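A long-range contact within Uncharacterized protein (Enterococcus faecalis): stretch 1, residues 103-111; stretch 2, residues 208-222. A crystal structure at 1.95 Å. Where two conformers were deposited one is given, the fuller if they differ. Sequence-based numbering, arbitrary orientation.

Stretch 1, residues 103-111: SQVLAEAVD
Stretch 2 (208-222) DVNEAELVPLFKQLP

The centre of the contact is apolar: Leu106 and Val110, one turn apart on helix 105-111, point their CA-to-CB bonds toward helix 211-219 and are both buried. The helices run nearly parallel, with a crossing angle of -25° and axes 9.7 Å apart at closest approach. Register is set by CA-CA distances of 6.2 Å for Ala107-Leu217 and 7.6 Å for Leu106-Leu214; alanine's short side chain suits the tighter point.

Leu217 (m, t; phi/psi -56/-53) points toward stretch 1, its CD1 3.8 Å from Leu106 CB and 3.5 Å from Ala107 N, its CD2 3.9 Å from Ala107 CB. Leu106 (m, t; -68/-48) places CD2 4.1 Å from Leu214 CD2 and CD1 3.8 Å from Val209 CG1. Val209, extended at -134/164 with chi1 m, precedes the second helix. Val110 (t; -62/-39) divides its methyls: CG2 lies 3.9 Å from the centroid of the Phe218 ring, 21° off its normal, a CH-pi contact over the face, while CG1 lies 3.4 Å from Leu221 CD1. Phe218 (chi1 -84°, chi2 103°) and Leu221 (m, p) leave CA sideways, yet their ends come nearer.

Helix 211-219 is capped by Asn210 (chi1 p), whose OD1 accepts from Glu213 N at 3.0 Å; at Pro216, which lacks an amide hydrogen, it kinks. In stretch 1, Gln104 N donates to Glu108 OE1 at 2.9 Å.

No direct hydrogen bond joins the stretches; at the edge, water does. Glu213, extended (t, t), brings OE2 within 3.4 Å of Leu106 CD1, and its OE1 lies 3.2 Å from water 1, which accepts from Leu106 N (3.1 Å), a backbone amide in the first helical turn. Water 2 donates to Ala107 O and Gln220 OE1, each at 2.7 Å, with Gln220 in m, t. The two stretches bury 460 Å² in total.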

# COMPACT_ATOMS: atom_id res chain seq x y z
N SER A 103 2.88 -25.19 -26.00
CA SER A 103 3.34 -24.10 -25.16
C SER A 103 4.32 -24.58 -24.10
O SER A 103 4.35 -25.76 -23.73
CB SER A 103 2.13 -23.42 -24.47
OG SER A 103 1.52 -24.30 -23.53
N GLN A 104 5.14 -23.65 -23.64
CA GLN A 104 6.00 -23.86 -22.48
C GLN A 104 5.89 -22.60 -21.64
O GLN A 104 6.88 -21.93 -21.38
CB GLN A 104 7.45 -24.09 -22.90
CG GLN A 104 7.75 -25.49 -23.38
CD GLN A 104 7.31 -26.56 -22.39
OE1 GLN A 104 7.38 -26.36 -21.17
NE2 GLN A 104 6.85 -27.69 -22.91
N VAL A 105 4.66 -22.29 -21.22
CA VAL A 105 4.33 -20.96 -20.75
C VAL A 105 5.20 -20.48 -19.58
O VAL A 105 5.58 -19.31 -19.51
CB VAL A 105 2.82 -20.80 -20.42
CG1 VAL A 105 2.48 -21.46 -19.07
CG2 VAL A 105 2.43 -19.30 -20.41
N LEU A 106 5.54 -21.38 -18.66
CA LEU A 106 6.31 -21.01 -17.50
C LEU A 106 7.72 -20.61 -17.90
O LEU A 106 8.20 -19.55 -17.51
CB LEU A 106 6.33 -22.13 -16.46
CG LEU A 106 5.00 -22.37 -15.75
CD1 LEU A 106 5.06 -23.67 -14.96
CD2 LEU A 106 4.65 -21.19 -14.86
N ALA A 107 8.35 -21.44 -18.74
CA ALA A 107 9.67 -21.13 -19.27
C ALA A 107 9.68 -19.81 -20.04
O ALA A 107 10.60 -19.00 -19.90
CB ALA A 107 10.22 -22.27 -20.12
N GLU A 108 8.64 -19.60 -20.83
CA GLU A 108 8.53 -18.40 -21.65
C GLU A 108 8.29 -17.15 -20.79
O GLU A 108 8.91 -16.09 -21.02
CB GLU A 108 7.46 -18.61 -22.72
CG GLU A 108 7.88 -19.71 -23.74
CD GLU A 108 6.79 -20.07 -24.73
OE1 GLU A 108 5.95 -20.97 -24.42
OE2 GLU A 108 6.80 -19.49 -25.83
N ALA A 109 7.47 -17.27 -19.75
CA ALA A 109 7.27 -16.13 -18.83
C ALA A 109 8.54 -15.78 -18.06
O ALA A 109 8.86 -14.60 -17.92
CB ALA A 109 6.05 -16.36 -17.87
N VAL A 110 9.26 -16.77 -17.55
CA VAL A 110 10.51 -16.49 -16.82
C VAL A 110 11.53 -15.82 -17.74
O VAL A 110 12.23 -14.92 -17.32
CB VAL A 110 11.12 -17.74 -16.18
CG1 VAL A 110 12.48 -17.45 -15.54
CG2 VAL A 110 10.17 -18.31 -15.13
N ASP A 111 11.61 -16.25 -18.98
CA ASP A 111 12.48 -15.58 -19.94
C ASP A 111 12.07 -14.11 -20.08
O ASP A 111 12.91 -13.23 -20.13
CB ASP A 111 12.47 -16.29 -21.31
CG ASP A 111 13.36 -15.60 -22.35
OD1 ASP A 111 14.59 -15.74 -22.25
OD2 ASP A 111 12.83 -14.93 -23.27
N ASP A 208 -1.56 -23.83 -10.77
CA ASP A 208 -1.40 -25.28 -10.89
C ASP A 208 -0.03 -25.55 -11.47
O ASP A 208 0.13 -25.81 -12.66
CB ASP A 208 -2.50 -25.88 -11.77
CG ASP A 208 -2.47 -27.42 -11.81
OD1 ASP A 208 -1.66 -28.06 -11.10
OD2 ASP A 208 -3.28 -27.98 -12.55
N VAL A 209 0.96 -25.45 -10.59
CA VAL A 209 2.36 -25.60 -10.95
C VAL A 209 3.03 -26.51 -9.92
O VAL A 209 2.50 -26.71 -8.82
CB VAL A 209 3.10 -24.24 -10.95
CG1 VAL A 209 2.62 -23.35 -12.08
CG2 VAL A 209 2.93 -23.54 -9.60
N ASN A 210 4.21 -27.03 -10.26
CA ASN A 210 5.05 -27.75 -9.30
C ASN A 210 6.45 -27.13 -9.14
O ASN A 210 7.04 -26.61 -10.10
CB ASN A 210 5.19 -29.21 -9.71
CG ASN A 210 6.04 -29.38 -10.94
OD1 ASN A 210 7.20 -29.78 -10.85
ND2 ASN A 210 5.48 -29.06 -12.10
N GLU A 211 6.94 -27.19 -7.90
CA GLU A 211 8.26 -26.69 -7.55
C GLU A 211 9.37 -27.20 -8.48
O GLU A 211 10.21 -26.42 -8.93
CB GLU A 211 8.60 -27.06 -6.10
CG GLU A 211 9.88 -26.41 -5.61
CD GLU A 211 10.07 -26.51 -4.12
OE1 GLU A 211 10.22 -27.63 -3.63
OE2 GLU A 211 10.09 -25.44 -3.46
N ALA A 212 9.35 -28.51 -8.75
CA ALA A 212 10.38 -29.14 -9.56
C ALA A 212 10.61 -28.48 -10.93
O ALA A 212 11.76 -28.29 -11.33
CB ALA A 212 10.12 -30.64 -9.72
N GLU A 213 9.54 -28.13 -11.65
CA GLU A 213 9.72 -27.40 -12.91
C GLU A 213 10.28 -25.99 -12.70
O GLU A 213 11.17 -25.57 -13.44
CB GLU A 213 8.43 -27.32 -13.74
CG GLU A 213 8.65 -26.59 -15.09
CD GLU A 213 7.43 -26.54 -15.99
OE1 GLU A 213 7.61 -26.25 -17.21
OE2 GLU A 213 6.30 -26.77 -15.49
N LEU A 214 9.76 -25.28 -11.70
CA LEU A 214 10.05 -23.85 -11.54
C LEU A 214 11.47 -23.52 -11.04
O LEU A 214 12.05 -22.52 -11.44
CB LEU A 214 9.02 -23.19 -10.61
CG LEU A 214 7.67 -22.89 -11.28
CD1 LEU A 214 6.57 -22.69 -10.25
CD2 LEU A 214 7.79 -21.65 -12.19
N VAL A 215 12.02 -24.36 -10.17
CA VAL A 215 13.30 -24.03 -9.59
C VAL A 215 14.37 -23.86 -10.68
O VAL A 215 15.05 -22.85 -10.69
CB VAL A 215 13.71 -25.01 -8.44
CG1 VAL A 215 15.11 -24.72 -7.97
CG2 VAL A 215 12.76 -24.82 -7.28
N PRO A 216 14.50 -24.84 -11.60
CA PRO A 216 15.47 -24.65 -12.70
C PRO A 216 15.22 -23.38 -13.51
O PRO A 216 16.18 -22.64 -13.79
CB PRO A 216 15.25 -25.88 -13.58
CG PRO A 216 14.63 -26.90 -12.69
CD PRO A 216 13.83 -26.15 -11.67
N LEU A 217 13.96 -23.08 -13.84
CA LEU A 217 13.67 -21.86 -14.60
C LEU A 217 14.20 -20.62 -13.87
O LEU A 217 14.95 -19.83 -14.45
CB LEU A 217 12.16 -21.71 -14.91
CG LEU A 217 11.54 -22.89 -15.67
CD1 LEU A 217 10.07 -22.62 -15.94
CD2 LEU A 217 12.31 -23.19 -16.95
N PHE A 218 13.83 -20.49 -12.60
CA PHE A 218 14.18 -19.28 -11.86
C PHE A 218 15.66 -19.17 -11.54
O PHE A 218 16.19 -18.06 -11.39
CB PHE A 218 13.27 -19.09 -10.63
CG PHE A 218 11.99 -18.40 -10.97
CD1 PHE A 218 10.82 -19.13 -11.09
CD2 PHE A 218 11.98 -17.04 -11.25
CE1 PHE A 218 9.62 -18.47 -11.45
CE2 PHE A 218 10.80 -16.38 -11.61
CZ PHE A 218 9.63 -17.09 -11.70
N LYS A 219 16.34 -20.30 -11.49
CA LYS A 219 17.77 -20.29 -11.28
C LYS A 219 18.50 -19.58 -12.43
O LYS A 219 19.63 -19.17 -12.25
CB LYS A 219 18.32 -21.71 -11.05
CG LYS A 219 17.91 -22.34 -9.68
CD LYS A 219 18.87 -22.02 -8.54
CE LYS A 219 20.24 -22.62 -8.79
NZ LYS A 219 21.00 -22.95 -7.52
N GLN A 220 17.84 -19.43 -13.58
CA GLN A 220 18.37 -18.74 -14.77
C GLN A 220 18.46 -17.23 -14.57
O GLN A 220 19.06 -16.52 -15.37
CB GLN A 220 17.49 -18.98 -16.01
CG GLN A 220 17.44 -20.42 -16.54
CD GLN A 220 16.25 -20.70 -17.48
OE1 GLN A 220 15.32 -19.89 -17.61
NE2 GLN A 220 16.28 -21.87 -18.12
N LEU A 221 17.80 -16.71 -13.54
CA LEU A 221 17.84 -15.25 -13.30
C LEU A 221 19.13 -14.90 -12.54
O LEU A 221 19.32 -15.32 -11.40
CB LEU A 221 16.58 -14.79 -12.57
CG LEU A 221 15.35 -14.47 -13.45
CD1 LEU A 221 15.05 -15.54 -14.48
CD2 LEU A 221 14.10 -14.15 -12.59
N PRO A 222 20.05 -14.15 -13.19
CA PRO A 222 21.38 -14.09 -12.57
C PRO A 222 21.52 -13.09 -11.40
O PRO A 222 22.36 -12.20 -11.47
CB PRO A 222 22.30 -13.70 -13.75
CG PRO A 222 21.41 -12.87 -14.66
CD PRO A 222 19.99 -13.40 -14.47
O HOH W 1 5.81 -24.46 -19.11
O HOH W 2 13.12 -19.71 -19.24